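PDB 3NE8: N-acetylmuramoyl-l-alanine amidase from Bartonella henselae, which probably hydrolyses the amide bond between N-acetylmuramic acid and L-alanine in peptidoglycan, as a zinc-dependent amidase of cell-wall remodelling. Local coordinates for residues A108-L111 and A112-E115; N165-N169 and P170-A174. All coordinates share one frame; numbering follows the deposited sequence.

Both contacts are local ones within the amidase domain, one along a helix and one at a corner of the chain, and both are partly buried. Interaction 1 lies on helix 106-116 and carries a zinc ligand, E115, on its inner side and a water-bridged charge pair on its outer side. Interaction 2 leads into 170-174, which within this chain is an outermost strand of the mixed sheet; its chemistry is an arginine gripping backbone carbonyls, with apolar packing around a proline. The two meet where the helix packs against the end of that strand: A112 CB lies 3.7 Å from A174 CB, and A108 O lies 3.5 Å from A174 CB.

Interaction 1: A108-L111 and A112-E115; sequences AKSL and AESE. With ZN (zinc ion), chain B.
K109 and E113 stand one turn apart on helix 106-116, whose i to i+4 backbone ladder is continuous here: the amides of A112, E113, S114 and E115 bond to the carbonyls of A108, K109, S110 and L111. The last is the shortest rung, with E115 N 2.8 Å from L111 O.

On the exposed side the charges fall short of a salt bridge, K109 NZ standing 4.1 Å from E113 OE1. A water closes the gap, accepting from K109 NZ at 2.8 Å and donating to E113 OE1 at 2.9 Å. The K109 chain is extended until a bend (chi4 65°) swings NZ off its line. S110 OG is hydrogen-bonded to D87.

On the buried side L111 packs against the stem of a zinc ligand: L111 CD1 rests 3.7 Å from E115 CG, while L111 also touches Y97 and F176. E115 bends at its second torsion (chi2 -60°), carrying the carboxylate to the zinc ion shared with H13, E28, H82 and D84. Five protein side chains on the metal, one from this helix, are consistent with a helix occupying the site in a switched-off enzyme. E115 OE2 bonds the zinc at 2.2 Å; E115 OE1 stays 3.5 Å from it.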
ATOM      1  N   ALA A 108      -6.972 -14.661  17.907  1.00 16.04           N
ATOM      2  CA  ALA A 108      -6.553 -14.980  16.547  1.00 13.89           C
ATOM      3  C   ALA A 108      -5.873 -16.349  16.497  1.00 13.68           C
ATOM      4  O   ALA A 108      -6.120 -17.146  15.582  1.00 15.35           O
ATOM      5  CB  ALA A 108      -5.629 -13.902  16.027  1.00 14.23           C
ATOM      6  N   LYS A 109      -5.018 -16.626  17.476  1.00 15.91           N
ATOM      7  CA  LYS A 109      -4.295 -17.889  17.504  1.00 15.87           C
ATOM      8  C   LYS A 109      -5.262 -19.066  17.612  1.00 16.48           C
ATOM      9  O   LYS A 109      -5.148 -20.055  16.884  1.00 16.61           O
ATOM     10  CB  LYS A 109      -3.308 -17.902  18.675  1.00 17.31           C
ATOM     11  CG  LYS A 109      -2.411 -19.128  18.713  1.00 21.43           C
ATOM     12  CD  LYS A 109      -1.498 -19.103  19.933  1.00 28.23           C
ATOM     13  CE  LYS A 109      -0.746 -20.412  20.080  1.00 37.58           C
ATOM     14  NZ  LYS A 109       0.186 -20.635  18.946  1.00 41.69           N
ATOM     15  N   SER A 110      -6.220 -18.955  18.520  1.00 16.09           N
ATOM     16  CA  SER A 110      -7.182 -20.025  18.733  1.00 17.46           C
ATOM     17  C   SER A 110      -8.085 -20.183  17.516  1.00 16.28           C
ATOM     18  O   SER A 110      -8.443 -21.297  17.139  1.00 16.66           O
ATOM     19  CB  SER A 110      -8.024 -19.740  19.974  1.00 18.12           C
ATOM     20  OG  SER A 110      -8.810 -20.865  20.312  1.00 22.55           O
ATOM     21  N   LEU A 111      -8.456 -19.060  16.905  1.00 14.40           N
ATOM     22  CA  LEU A 111      -9.316 -19.106  15.727  1.00 13.69           C
ATOM     23  C   LEU A 111      -8.637 -19.844  14.578  1.00 14.76           C
ATOM     24  O   LEU A 111      -9.250 -20.695  13.939  1.00 14.82           O
ATOM     25  CB  LEU A 111      -9.725 -17.698  15.300  1.00 13.48           C
ATOM     26  CG  LEU A 111     -10.579 -17.583  14.034  1.00 13.31           C
ATOM     27  CD1 LEU A 111     -11.917 -18.318  14.177  1.00 16.22           C
ATOM     28  CD2 LEU A 111     -10.791 -16.114  13.687  1.00 17.32           C
ATOM     29  N   ALA A 112      -7.375 -19.530  14.308  1.00 13.82           N
ATOM     30  CA  ALA A 112      -6.652 -20.221  13.245  1.00 13.35           C
ATOM     31  C   ALA A 112      -6.510 -21.712  13.531  1.00 14.82           C
ATOM     32  O   ALA A 112      -6.649 -22.531  12.630  1.00 14.68           O
ATOM     33  CB  ALA A 112      -5.287 -19.590  13.014  1.00 13.95           C
ATOM     34  N   GLU A 113      -6.231 -22.063  14.782  1.00 15.33           N
ATOM     35  CA  GLU A 113      -6.110 -23.469  15.152  1.00 18.21           C
ATOM     36  C   GLU A 113      -7.382 -24.218  14.795  1.00 17.77           C
ATOM     37  O   GLU A 113      -7.342 -25.292  14.190  1.00 20.47           O
ATOM     38  CB  GLU A 113      -5.839 -23.618  16.651  1.00 18.98           C
ATOM     39  CG  GLU A 113      -4.449 -23.181  17.087  1.00 27.48           C
ATOM     40  CD  GLU A 113      -4.293 -23.150  18.601  1.00 34.42           C
ATOM     41  OE1 GLU A 113      -3.148 -23.002  19.080  1.00 36.01           O
ATOM     42  OE2 GLU A 113      -5.314 -23.274  19.312  1.00 35.71           O
ATOM     43  N   SER A 114      -8.518 -23.642  15.170  1.00 14.74           N
ATOM     44  CA  SER A 114      -9.803 -24.281  14.926  1.00 16.14           C
ATOM     45  C   SER A 114     -10.160 -24.306  13.443  1.00 16.72           C
ATOM     46  O   SER A 114     -10.657 -25.312  12.930  1.00 19.66           O
ATOM     47  CB  SER A 114     -10.905 -23.574  15.715  1.00 19.58           C
ATOM     48  OG  SER A 114     -10.745 -23.791  17.103  1.00 23.40           O
ATOM     49  N   GLU A 115      -9.919 -23.197  12.752  1.00 14.56           N
ATOM     50  CA  GLU A 115     -10.287 -23.092  11.348  1.00 14.38           C
ATOM     51  C   GLU A 115      -9.428 -23.968  10.439  1.00 13.44           C
ATOM     52  O   GLU A 115      -9.879 -24.398   9.374  1.00 13.89           O
ATOM     53  CB  GLU A 115     -10.278 -21.628  10.906  1.00 14.94           C
ATOM     54  CG  GLU A 115     -11.440 -20.868  11.508  1.00 15.73           C
ATOM     55  CD  GLU A 115     -12.744 -21.477  11.065  1.00 15.81           C
ATOM     56  OE1 GLU A 115     -13.379 -22.241  11.837  1.00 19.69           O
ATOM     57  OE2 GLU A 115     -13.102 -21.240   9.900  1.00 12.34           O
TER
HETATM   58 ZN    ZN B   1     -14.981 -20.193   9.451  0.71  8.97          ZN
HETATM   59  O   HOH W   1      -1.089 -22.357  17.148  1.00 43.22           O

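Interaction 2: N165-N169 and P170-A174; sequences NLINN and PHRYA
R172 reaches back from strand 170-174 to the corner at N168 and N169, where the chain turns out of the short strand 166-167 and into the mixed sheet. Outermost within this chain, strand 170-174 pairs in parallel with strand 94-99, to which both sides of the corner are bonded: I167 to A94, P170 and R172 to V96. The corner is marked by the positive phi of N169 (52°).

Hydrogen bonding is the main tie. Two neighbouring N-H groups of the guanidinium take two successive carbonyls: R172 NH2 bonds to N168 O at 2.6 Å, almost straight at 174°, and R172 NE bonds to N169 O at 2.9 Å. Both acceptors lie near the guanidinium plane, although each donor is tilted from the plane of its carbonyl. The pair of bonds therefore fixes the rotation of the group. Behind this reach is a chain extended from CG to NE. The remaining nitrogen, R172 NH1, forms a salt bridge with D105, which pairs the buried positive charge and links the corner to the residue just ahead of helix 106-116.

Van der Waals packing flanks these bonds. I167 crosses the arginine at about a right angle, and its CD1 sits over one guanidinium face, offset toward the rim and 3.6 Å from R172 NH2. Apolar contacts gather on the proline: I167 CG2 reaches P170 CA at 3.7 Å, and L166 CD2 lies 3.9 Å from P170 CB. L166 and P170 also touch L159 and V156 of helix 135-161, respectively.

Further along the strand, H171 is hydrogen-bonded through NE2 to T98 and through ND1 to K229 of the second subunit. Back at the corner, P170 CB closes to 3.5 Å from the backbone oxygen I167 O.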
ATOM      1  N   ASN A 165     -19.577  -1.793  11.744  1.00 15.38           N
ATOM      2  CA  ASN A 165     -18.888  -1.997  13.010  1.00 14.90           C
ATOM      3  C   ASN A 165     -17.723  -2.961  12.896  1.00 13.65           C
ATOM      4  O   ASN A 165     -17.861  -4.063  12.351  1.00 13.68           O
ATOM      5  CB  ASN A 165     -19.849  -2.475  14.097  1.00 16.11           C
ATOM      6  CG  ASN A 165     -19.165  -2.610  15.435  1.00 16.99           C
ATOM      7  OD1 ASN A 165     -18.582  -1.652  15.941  1.00 19.78           O
ATOM      8  ND2 ASN A 165     -19.201  -3.809  16.007  1.00 17.86           N
ATOM      9  N   LEU A 166     -16.580  -2.530  13.418  1.00 15.48           N
ATOM     10  CA  LEU A 166     -15.347  -3.301  13.404  1.00 15.57           C
ATOM     11  C   LEU A 166     -15.012  -3.739  14.817  1.00 15.95           C
ATOM     12  O   LEU A 166     -15.296  -3.022  15.773  1.00 16.73           O
ATOM     13  CB  LEU A 166     -14.200  -2.444  12.871  1.00 16.56           C
ATOM     14  CG  LEU A 166     -14.240  -2.061  11.392  1.00 18.02           C
ATOM     15  CD1 LEU A 166     -13.482  -0.773  11.143  1.00 19.36           C
ATOM     16  CD2 LEU A 166     -13.663  -3.184  10.553  1.00 18.15           C
ATOM     17  N   ILE A 167     -14.417  -4.919  14.952  1.00 14.75           N
ATOM     18  CA  ILE A 167     -13.875  -5.349  16.233  1.00 16.25           C
ATOM     19  C   ILE A 167     -12.707  -4.452  16.615  1.00 17.94           C
ATOM     20  O   ILE A 167     -12.106  -3.819  15.755  1.00 16.64           O
ATOM     21  CB  ILE A 167     -13.380  -6.807  16.157  1.00 16.48           C
ATOM     22  CG1 ILE A 167     -13.112  -7.366  17.553  1.00 22.38           C
ATOM     23  CG2 ILE A 167     -12.136  -6.921  15.272  1.00 15.82           C
ATOM     24  CD1 ILE A 167     -12.838  -8.854  17.557  1.00 24.18           C
ATOM     25  N   ASN A 168     -12.399  -4.363  17.906  1.00 19.29           N
ATOM     26  CA  ASN A 168     -11.186  -3.700  18.357  0.55 21.84           C
ATOM     27  C   ASN A 168      -9.987  -4.348  17.680  1.00 17.85           C
ATOM     28  O   ASN A 168      -9.949  -5.569  17.574  1.00 20.39           O
ATOM     29  CB  ASN A 168     -11.063  -3.839  19.874  0.55 26.27           C
ATOM     30  CG  ASN A 168      -9.703  -3.430  20.386  0.55 28.01           C
ATOM     31  OD1 ASN A 168      -9.348  -2.255  20.359  0.55 25.49           O
ATOM     32  ND2 ASN A 168      -8.931  -4.401  20.861  0.55 31.96           N
ATOM     33  N   ASN A 169      -9.011  -3.555  17.251  1.00 17.41           N
ATOM     34  CA  ASN A 169      -7.861  -4.099  16.523  1.00 19.39           C
ATOM     35  C   ASN A 169      -8.325  -4.960  15.348  1.00 15.69           C
ATOM     36  O   ASN A 169      -8.138  -6.179  15.350  1.00 18.45           O
ATOM     37  CB  ASN A 169      -6.973  -4.936  17.450  1.00 22.58           C
ATOM     38  CG  ASN A 169      -6.332  -4.113  18.544  1.00 30.54           C
ATOM     39  OD1 ASN A 169      -6.107  -4.600  19.650  1.00 35.36           O
ATOM     40  ND2 ASN A 169      -6.034  -2.860  18.240  1.00 26.11           N
ATOM     41  N   PRO A 170      -8.950  -4.329  14.345  1.00 14.95           N
ATOM     42  CA  PRO A 170      -9.643  -5.099  13.304  1.00 13.65           C
ATOM     43  C   PRO A 170      -8.728  -5.735  12.259  1.00 12.83           C
ATOM     44  O   PRO A 170      -9.229  -6.547  11.476  1.00 12.93           O
ATOM     45  CB  PRO A 170     -10.556  -4.054  12.657  1.00 16.77           C
ATOM     46  CG  PRO A 170      -9.810  -2.781  12.817  1.00 16.85           C
ATOM     47  CD  PRO A 170      -9.128  -2.878  14.169  1.00 16.67           C
ATOM     48  N   HIS A 171      -7.447  -5.387  12.224  1.00 12.85           N
ATOM     49  CA  HIS A 171      -6.500  -6.149  11.422  1.00 13.57           C
ATOM     50  C   HIS A 171      -5.679  -7.049  12.332  1.00 13.53           C
ATOM     51  O   HIS A 171      -4.867  -6.563  13.117  1.00 14.19           O
ATOM     52  CB  HIS A 171      -5.578  -5.257  10.585  1.00 14.37           C
ATOM     53  CG  HIS A 171      -4.515  -6.027   9.867  1.00 14.57           C
ATOM     54  ND1 HIS A 171      -3.214  -5.587   9.748  1.00 22.31           N
ATOM     55  CD2 HIS A 171      -4.551  -7.247   9.283  1.00 13.47           C
ATOM     56  CE1 HIS A 171      -2.505  -6.488   9.090  1.00 20.52           C
ATOM     57  NE2 HIS A 171      -3.296  -7.505   8.795  1.00 13.90           N
ATOM     58  N   ARG A 172      -5.907  -8.354  12.227  1.00 12.73           N
ATOM     59  CA  ARG A 172      -5.211  -9.345  13.033  1.00 12.72           C
ATOM     60  C   ARG A 172      -4.498 -10.341  12.128  1.00 12.59           C
ATOM     61  O   ARG A 172      -4.559 -10.242  10.898  1.00 11.34           O
ATOM     62  CB  ARG A 172      -6.190 -10.041  13.981  1.00 12.64           C
ATOM     63  CG  ARG A 172      -6.883  -9.059  14.909  1.00 14.56           C
ATOM     64  CD  ARG A 172      -7.750  -9.724  15.953  1.00 16.83           C
ATOM     65  NE  ARG A 172      -8.435  -8.715  16.761  1.00 15.93           N
ATOM     66  CZ  ARG A 172      -8.866  -8.909  18.002  1.00 16.45           C
ATOM     67  NH1 ARG A 172      -8.682 -10.078  18.602  1.00 17.14           N
ATOM     68  NH2 ARG A 172      -9.482  -7.923  18.641  1.00 17.84           N
ATOM     69  N   TYR A 173      -3.799 -11.299  12.722  1.00 11.21           N
ATOM     70  CA  TYR A 173      -3.051 -12.257  11.917  1.00 12.57           C
ATOM     71  C   TYR A 173      -2.736 -13.518  12.699  1.00 11.93           C
ATOM     72  O   TYR A 173      -2.625 -13.500  13.929  1.00 12.49           O
ATOM     73  CB  TYR A 173      -1.778 -11.633  11.326  1.00 13.06           C
ATOM     74  CG  TYR A 173      -0.990 -10.793  12.297  1.00 16.06           C
ATOM     75  CD1 TYR A 173      -0.049 -11.365  13.136  1.00 15.02           C
ATOM     76  CD2 TYR A 173      -1.177  -9.419  12.357  1.00 19.12           C
ATOM     77  CE1 TYR A 173       0.679 -10.590  14.031  1.00 20.57           C
ATOM     78  CE2 TYR A 173      -0.456  -8.637  13.243  1.00 22.58           C
ATOM     79  CZ  TYR A 173       0.467  -9.232  14.071  1.00 17.88           C
ATOM     80  OH  TYR A 173       1.192  -8.464  14.958  1.00 27.54           O
ATOM     81  N   ALA A 174      -2.641 -14.622  11.974  1.00 12.41           N
ATOM     82  CA  ALA A 174      -2.307 -15.911  12.553  1.00 13.03           C
ATOM     83  C   ALA A 174      -2.036 -16.866  11.408  1.00 12.58           C
ATOM     84  O   ALA A 174      -2.141 -16.490  10.241  1.00 12.84           O
ATOM     85  CB  ALA A 174      -3.438 -16.430  13.444  1.00 15.83           C
TER